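Matching sites in NAD-dependent aldehyde dehydrogenase from Sinorhizobium meliloti, a protein that probably oxidises aldehydes to carboxylic acids with NAD or NADP as the electron acceptor (PDB 3U4J (chain A, 2.00 Å), residues T191-P196 and V220-T225), and in its relative 5-carboxymethyl-2-hydroxymuconate semialdehyde dehydrogenase from Thermus thermophilus (PDB 2D4E (chain B, 2.10 Å), residues T192-P197 and V221-Q226). Both blocks share one frame: the second was fitted to the first on N, CA, C and O of the twelve residues, RMSD 0.37 Å. Numbering follows each deposited sequence.

Structure 1 (3U4J); sequences TVVLKP and VFNVVT.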
loop_
_atom_site.group_PDB
_atom_site.type_symbol
_atom_site.label_atom_id
_atom_site.label_comp_id
_atom_site.label_asym_id
_atom_site.label_seq_id
_atom_site.Cartn_x
_atom_site.Cartn_y
_atom_site.Cartn_z
ATOM N N THR A 191 17.083 -12.863 13.033
ATOM C CA THR A 191 18.373 -13.545 12.972
ATOM C C THR A 191 18.044 -14.946 12.501
ATOM O O THR A 191 16.900 -15.398 12.653
ATOM C CB THR A 191 19.051 -13.605 14.359
ATOM O OG1 THR A 191 18.171 -14.253 15.297
ATOM C CG2 THR A 191 19.322 -12.208 14.840
ATOM N N VAL A 192 19.021 -15.631 11.914
ATOM C CA VAL A 192 18.712 -16.883 11.237
ATOM C C VAL A 192 19.719 -18.001 11.503
ATOM O O VAL A 192 20.900 -17.745 11.783
ATOM C CB VAL A 192 18.595 -16.694 9.689
ATOM C CG1 VAL A 192 17.599 -15.603 9.349
ATOM C CG2 VAL A 192 19.959 -16.445 9.034
ATOM N N VAL A 193 19.237 -19.233 11.394
ATOM C CA VAL A 193 20.102 -20.382 11.281
ATOM C C VAL A 193 19.772 -21.049 9.960
ATOM O O VAL A 193 18.633 -21.489 9.738
ATOM C CB VAL A 193 19.929 -21.391 12.471
ATOM C CG1 VAL A 193 20.821 -22.607 12.285
ATOM C CG2 VAL A 193 20.257 -20.701 13.819
ATOM N N LEU A 194 20.773 -21.104 9.094
ATOM C CA LEU A 194 20.638 -21.633 7.743
ATOM C C LEU A 194 21.149 -23.061 7.739
ATOM O O LEU A 194 22.285 -23.307 8.151
ATOM C CB LEU A 194 21.478 -20.804 6.743
ATOM C CG LEU A 194 21.520 -21.238 5.260
ATOM C CD1 LEU A 194 20.123 -21.265 4.682
ATOM C CD2 LEU A 194 22.401 -20.333 4.415
ATOM N N LYS A 195 20.307 -23.984 7.266
ATOM C CA LYS A 195 20.668 -25.385 7.102
ATOM C C LYS A 195 20.573 -25.823 5.626
ATOM O O LYS A 195 19.472 -26.089 5.130
ATOM C CB LYS A 195 19.742 -26.244 7.960
ATOM C CG LYS A 195 20.335 -27.604 8.307
ATOM C CD LYS A 195 20.012 -28.610 7.299
ATOM C CE LYS A 195 21.039 -29.737 7.363
ATOM N NZ LYS A 195 20.874 -30.494 6.106
ATOM N N PRO A 196 21.703 -25.850 4.902
ATOM C CA PRO A 196 21.597 -26.288 3.503
ATOM C C PRO A 196 21.659 -27.813 3.393
ATOM O O PRO A 196 21.909 -28.512 4.396
ATOM C CB PRO A 196 22.805 -25.648 2.844
ATOM C CG PRO A 196 23.827 -25.557 3.972
ATOM C CD PRO A 196 23.067 -25.401 5.247
ATOM N N VAL A 220 23.800 -13.102 13.822
ATOM C CA VAL A 220 22.663 -12.731 12.936
ATOM C C VAL A 220 22.461 -13.795 11.860
ATOM O O VAL A 220 21.331 -14.148 11.532
ATOM C CB VAL A 220 22.852 -11.365 12.271
ATOM C CG1 VAL A 220 21.695 -11.089 11.266
ATOM C CG2 VAL A 220 22.883 -10.258 13.315
ATOM N N PHE A 221 23.556 -14.302 11.312
ATOM C CA PHE A 221 23.490 -15.234 10.185
ATOM C C PHE A 221 24.445 -16.385 10.516
ATOM O O PHE A 221 25.670 -16.244 10.437
ATOM C CB PHE A 221 23.871 -14.470 8.888
ATOM C CG PHE A 221 23.800 -15.287 7.591
ATOM C CD1 PHE A 221 23.432 -16.628 7.565
ATOM C CD2 PHE A 221 24.164 -14.672 6.379
ATOM C CE1 PHE A 221 23.406 -17.341 6.354
ATOM C CE2 PHE A 221 24.123 -15.366 5.167
ATOM C CZ PHE A 221 23.757 -16.708 5.152
ATOM N N ASN A 222 23.868 -17.519 10.910
ATOM C CA ASN A 222 24.626 -18.705 11.316
ATOM C C ASN A 222 24.327 -19.795 10.302
ATOM O O ASN A 222 23.232 -19.808 9.723
ATOM C CB ASN A 222 24.113 -19.197 12.683
ATOM C CG ASN A 222 24.148 -18.121 13.731
ATOM O OD1 ASN A 222 25.193 -17.854 14.305
ATOM N ND2 ASN A 222 23.000 -17.498 13.995
ATOM N N VAL A 223 25.267 -20.720 10.105
ATOM C CA VAL A 223 25.022 -21.833 9.194
ATOM C C VAL A 223 25.467 -23.135 9.861
ATOM O O VAL A 223 26.569 -23.200 10.398
ATOM C CB VAL A 223 25.779 -21.682 7.857
ATOM C CG1 VAL A 223 25.464 -22.831 6.888
ATOM C CG2 VAL A 223 25.347 -20.424 7.181
ATOM N N VAL A 224 24.619 -24.161 9.754
ATOM C CA VAL A 224 24.925 -25.494 10.260
ATOM C C VAL A 224 24.762 -26.480 9.105
ATOM O O VAL A 224 23.978 -26.243 8.177
ATOM C CB VAL A 224 24.036 -25.877 11.481
ATOM C CG1 VAL A 224 24.365 -24.994 12.674
ATOM C CG2 VAL A 224 22.540 -25.775 11.143
ATOM N N THR A 225 25.524 -27.567 9.152
ATOM C CA THR A 225 25.523 -28.556 8.088
ATOM C C THR A 225 25.345 -29.954 8.691
ATOM O O THR A 225 25.656 -30.196 9.876
ATOM C CB THR A 225 26.821 -28.491 7.247
ATOM O OG1 THR A 225 27.967 -28.697 8.098
ATOM C CG2 THR A 225 26.951 -27.106 6.557
#
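Asn222 grips the carbonyl of Val192 where strands 191-195 and 221-223 run parallel, joined by helix 202-214 in a beta-alpha-beta unit of the Rossmann-like sheet. Val192 O takes both N and ND2 of Asn222, which arrive from opposite faces of its carbonyl plane; ND2, 3.1 Å from that oxygen, also donates to Gly219 O. On the face of Val192, Leu194, Phe221 and Val223, CD2 of Leu194 meets the edge of the Phe221 ring, 3.7 Å from CE1, while CG2 of Val192 lies 3.8 Å from CD1. Val223 sends CG1, anti to its backbone N (chi1 -178°), to CD of Pro196 at 3.9 Å. On the opposite face, with Asn222, CG2 of Val224 meets CG1 of Val193. Lys195 NZ donates to Pro196 O at 2.8 Å and to Gly226 O. Thr225 OG1 bonds Pro56 O; its CG2 nears the Pro196 ring.

What differs
The backbone ladder is kept, from Val192(A) N to Val220(A) O and Val193(B) N to Val221(B) O onward, and so is the double grip of Asn222(A) and Asn223(B) on the carbonyl oxygen of Val192(A) and Val193(B). Lys195(A) and Lys196(B) hold the end of NZ in the same place, bonded to Pro196(A) O and Pro197(B) O. In structure 2 NZ of Lys196(B) also binds O2B of NAD; no ligand is modelled at that place in structure 1.

OG1 of Thr225(A), bonded to Pro56(A) O, has no counterpart in Gln226(B), whose NE2 instead bonds Pro202(B) O and Thr206(B) OG1. CG2 of Thr225(A) and CG of Gln226(B) lie 0.9 Å apart after superposition; beyond them Gln226(B) adds CD, OE1 and NE2. Thr225(A) touches Pro196(A) and Gln226(B) touches Pro197(B); OE1 of Gln226(B) lies beside a modelled water that also reaches Pro197(B) O.

At Val223(A) and Leu224(B) the CB atoms coincide, and CG1 of Val223(A) lies 1.0 Å apart from CG of Leu224(B). CG2 of Val223(A) has no counterpart, nor has CD2 of Leu224(B); contacts with Pro196(A)/Pro197(B) and Phe221(A)/Phe222(B) persist. The ring of Phe222(B) is twisted by about 89° from that of Phe221(A), with the CZ atoms 1.7 Å apart, possibly in answer to the altered branching; CZ stays 3.9 Å from CD2 of Leu194(A) and of Leu195(B).

The models of Val192(A) and Val193(B) differ in chi1, -54° against 176°, yet touch Phe221(A) and Phe222(B) respectively. Those of Val224(A) and Val225(B) are also turned about chi1: the place of CG2 of Val224(A) is left, while contact with Val193(A) and Val194(B) remains.

Structure 2 (2D4E); sequences TVVLKP and VFNLVQ. With NAD (nicotinamide-adenine-dinucleotide), chain C.
Asn223 N and ND2 grip Val193 O from opposite faces of its carbonyl plane; ND2, 3.0 Å from that oxygen, also donates to Gly220 O. On the face of Val193, Leu195, Phe222 and Leu224, CD2 of Leu195 meets the edge of the Phe222 ring, 3.9 Å from CZ, while CG1 of Val193 lies 3.9 Å from its CD2. Leu224, CG anti to its backbone N (chi1 160°) and turned at chi2 (66°), brings CD1 tightly against CD of Pro197 at 3.5 Å. On the opposite face, with Asn223, CG2 of Val225 meets CG1 of Val194. Lys196 NZ donates to Pro197 O at 2.7 Å, to Gly227 O and to O2B of the NAD adenosine ribose at 2.8 Å. Gln226 NE2 bonds Pro202 O and Thr206 OG1; its OE1 nears the Pro197 ring beside a water that reaches Pro197 O.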
loop_
_atom_site.group_PDB
_atom_site.type_symbol
_atom_site.label_atom_id
_atom_site.label_comp_id
_atom_site.label_asym_id
_atom_site.label_seq_id
_atom_site.Cartn_x
_atom_site.Cartn_y
_atom_site.Cartn_z
ATOM N N THR B 192 16.908 -12.858 12.979
ATOM C CA THR B 192 18.230 -13.474 12.887
ATOM C C THR B 192 18.021 -14.806 12.170
ATOM O O THR B 192 16.885 -15.282 12.054
ATOM C CB THR B 192 18.865 -13.700 14.278
ATOM O OG1 THR B 192 17.961 -14.433 15.110
ATOM C CG2 THR B 192 19.186 -12.362 14.932
ATOM N N VAL B 193 19.108 -15.421 11.721
ATOM C CA VAL B 193 18.998 -16.645 10.941
ATOM C C VAL B 193 19.935 -17.813 11.244
ATOM O O VAL B 193 21.078 -17.630 11.661
ATOM C CB VAL B 193 19.175 -16.285 9.445
ATOM C CG1 VAL B 193 19.178 -17.538 8.584
ATOM C CG2 VAL B 193 18.083 -15.310 9.020
ATOM N N VAL B 194 19.419 -19.018 11.027
ATOM C CA VAL B 194 20.191 -20.243 11.161
ATOM C C VAL B 194 19.840 -21.054 9.913
ATOM O O VAL B 194 18.731 -21.581 9.795
ATOM C CB VAL B 194 19.822 -21.076 12.408
ATOM C CG1 VAL B 194 20.597 -22.388 12.376
ATOM C CG2 VAL B 194 20.153 -20.311 13.688
ATOM N N LEU B 195 20.780 -21.138 8.980
ATOM C CA LEU B 195 20.575 -21.874 7.737
ATOM C C LEU B 195 21.067 -23.320 7.815
ATOM O O LEU B 195 22.154 -23.588 8.333
ATOM C CB LEU B 195 21.293 -21.152 6.593
ATOM C CG LEU B 195 21.377 -21.841 5.229
ATOM C CD1 LEU B 195 19.992 -21.919 4.602
ATOM C CD2 LEU B 195 22.323 -21.069 4.325
ATOM N N LYS B 196 20.253 -24.246 7.309
ATOM C CA LYS B 196 20.604 -25.671 7.275
ATOM C C LYS B 196 20.356 -26.098 5.827
ATOM O O LYS B 196 19.246 -26.478 5.461
ATOM C CB LYS B 196 19.711 -26.486 8.226
ATOM C CG LYS B 196 20.384 -27.720 8.828
ATOM C CD LYS B 196 20.973 -28.665 7.768
ATOM C CE LYS B 196 19.885 -29.376 6.966
ATOM N NZ LYS B 196 20.428 -30.189 5.834
ATOM N N PRO B 197 21.393 -26.026 4.981
ATOM C CA PRO B 197 21.302 -26.389 3.563
ATOM C C PRO B 197 21.325 -27.879 3.245
ATOM O O PRO B 197 21.834 -28.690 4.019
ATOM C CB PRO B 197 22.494 -25.664 2.962
ATOM C CG PRO B 197 23.530 -25.844 4.044
ATOM C CD PRO B 197 22.744 -25.530 5.309
ATOM N N VAL B 221 23.896 -12.875 13.974
ATOM C CA VAL B 221 22.779 -12.535 13.106
ATOM C C VAL B 221 22.541 -13.627 12.066
ATOM O O VAL B 221 21.400 -13.998 11.806
ATOM C CB VAL B 221 23.009 -11.177 12.421
ATOM C CG1 VAL B 221 21.911 -10.907 11.397
ATOM C CG2 VAL B 221 23.021 -10.075 13.481
ATOM N N PHE B 222 23.618 -14.138 11.473
ATOM C CA PHE B 222 23.498 -15.219 10.495
ATOM C C PHE B 222 24.377 -16.406 10.883
ATOM O O PHE B 222 25.590 -16.270 11.058
ATOM C CB PHE B 222 23.869 -14.743 9.088
ATOM C CG PHE B 222 23.876 -15.849 8.064
ATOM C CD1 PHE B 222 25.045 -16.556 7.789
ATOM C CD2 PHE B 222 22.700 -16.217 7.408
ATOM C CE1 PHE B 222 25.045 -17.615 6.878
ATOM C CE2 PHE B 222 22.688 -17.275 6.496
ATOM C CZ PHE B 222 23.865 -17.976 6.230
ATOM N N ASN B 223 23.755 -17.572 11.013
ATOM C CA ASN B 223 24.464 -18.790 11.389
ATOM C C ASN B 223 24.208 -19.898 10.390
ATOM O O ASN B 223 23.137 -19.972 9.783
ATOM C CB ASN B 223 24.009 -19.250 12.766
ATOM C CG ASN B 223 24.134 -18.163 13.796
ATOM O OD1 ASN B 223 25.158 -18.045 14.472
ATOM N ND2 ASN B 223 23.102 -17.333 13.905
ATOM N N LEU B 224 25.196 -20.770 10.240
ATOM C CA LEU B 224 25.108 -21.879 9.309
ATOM C C LEU B 224 25.518 -23.191 9.953
ATOM O O LEU B 224 26.539 -23.267 10.641
ATOM C CB LEU B 224 26.009 -21.609 8.106
ATOM C CG LEU B 224 26.406 -22.830 7.275
ATOM C CD1 LEU B 224 25.174 -23.408 6.592
ATOM C CD2 LEU B 224 27.458 -22.429 6.255
ATOM N N VAL B 225 24.710 -24.222 9.737
ATOM C CA VAL B 225 25.014 -25.545 10.261
ATOM C C VAL B 225 24.840 -26.556 9.131
ATOM O O VAL B 225 23.735 -26.751 8.629
ATOM C CB VAL B 225 24.083 -25.938 11.430
ATOM C CG1 VAL B 225 24.474 -27.311 11.952
ATOM C CG2 VAL B 225 24.179 -24.911 12.550
ATOM N N GLN B 226 25.942 -27.174 8.722
ATOM C CA GLN B 226 25.917 -28.168 7.658
ATOM C C GLN B 226 25.528 -29.506 8.269
ATOM O O GLN B 226 25.809 -29.764 9.441
ATOM C CB GLN B 226 27.298 -28.287 7.009
ATOM C CG GLN B 226 27.792 -27.021 6.351
ATOM C CD GLN B 226 27.200 -26.806 4.971
ATOM O OE1 GLN B 226 26.244 -27.475 4.582
ATOM N NE2 GLN B 226 27.765 -25.862 4.227
HETATM P PA NAD C . 14.245 -32.693 0.994
HETATM O O1A NAD C . 14.610 -34.015 1.493
HETATM O O2A NAD C . 12.942 -32.243 1.515
HETATM O O5B NAD C . 15.314 -31.532 1.373
HETATM C C5B NAD C . 14.974 -30.181 1.831
HETATM C C4B NAD C . 15.690 -29.939 3.142
HETATM O O4B NAD C . 15.003 -30.789 4.086
HETATM C C3B NAD C . 17.167 -30.423 3.180
HETATM O O3B NAD C . 18.041 -29.355 3.604
HETATM C C2B NAD C . 17.105 -31.611 4.155
HETATM O O2B NAD C . 18.329 -31.802 4.899
HETATM C C1B NAD C . 15.917 -31.238 5.018
HETATM N N9A NAD C . 15.338 -32.385 5.692
HETATM C C8A NAD C . 15.121 -33.667 5.219
HETATM N N7A NAD C . 14.559 -34.495 6.131
HETATM C C5A NAD C . 14.414 -33.669 7.246
HETATM C C6A NAD C . 13.881 -33.922 8.566
HETATM N N6A NAD C . 13.404 -35.111 8.945
HETATM N N1A NAD C . 13.887 -32.853 9.449
HETATM C C2A NAD C . 14.389 -31.618 9.049
HETATM N N3A NAD C . 14.897 -31.296 7.867
HETATM C C4A NAD C . 14.885 -32.362 6.997
HETATM O O3 NAD C . 14.266 -32.763 -0.526
HETATM P PN NAD C . 15.046 -32.119 -1.747
HETATM O O1N NAD C . 15.547 -33.260 -2.541
HETATM O O2N NAD C . 16.060 -31.182 -1.235
HETATM O O5D NAD C . 13.753 -31.542 -2.374
HETATM C C5D NAD C . 13.521 -31.198 -3.719
HETATM C C4D NAD C . 12.088 -30.811 -3.526
HETATM O O4D NAD C . 11.945 -29.424 -3.147
HETATM C C3D NAD C . 11.135 -31.112 -4.674
HETATM O O3D NAD C . 9.951 -31.816 -4.247
HETATM C C2D NAD C . 10.871 -29.706 -5.211
HETATM O O2D NAD C . 9.606 -29.653 -5.902
HETATM C C1D NAD C . 10.938 -28.880 -3.946
HETATM N N1N NAD C . 11.189 -27.451 -4.194
HETATM C C2N NAD C . 10.063 -26.666 -3.998
HETATM C C3N NAD C . 10.216 -25.306 -4.228
HETATM C C7N NAD C . 9.054 -24.337 -4.071
HETATM O O7N NAD C . 9.255 -23.154 -4.283
HETATM N N7N NAD C . 7.839 -24.790 -3.717
HETATM C C4N NAD C . 11.503 -24.739 -4.658
HETATM C C5N NAD C . 12.569 -25.671 -4.815
HETATM C C6N NAD C . 12.492 -27.021 -4.607
HETATM O O HOH W 1 24.533 -29.718 4.776
#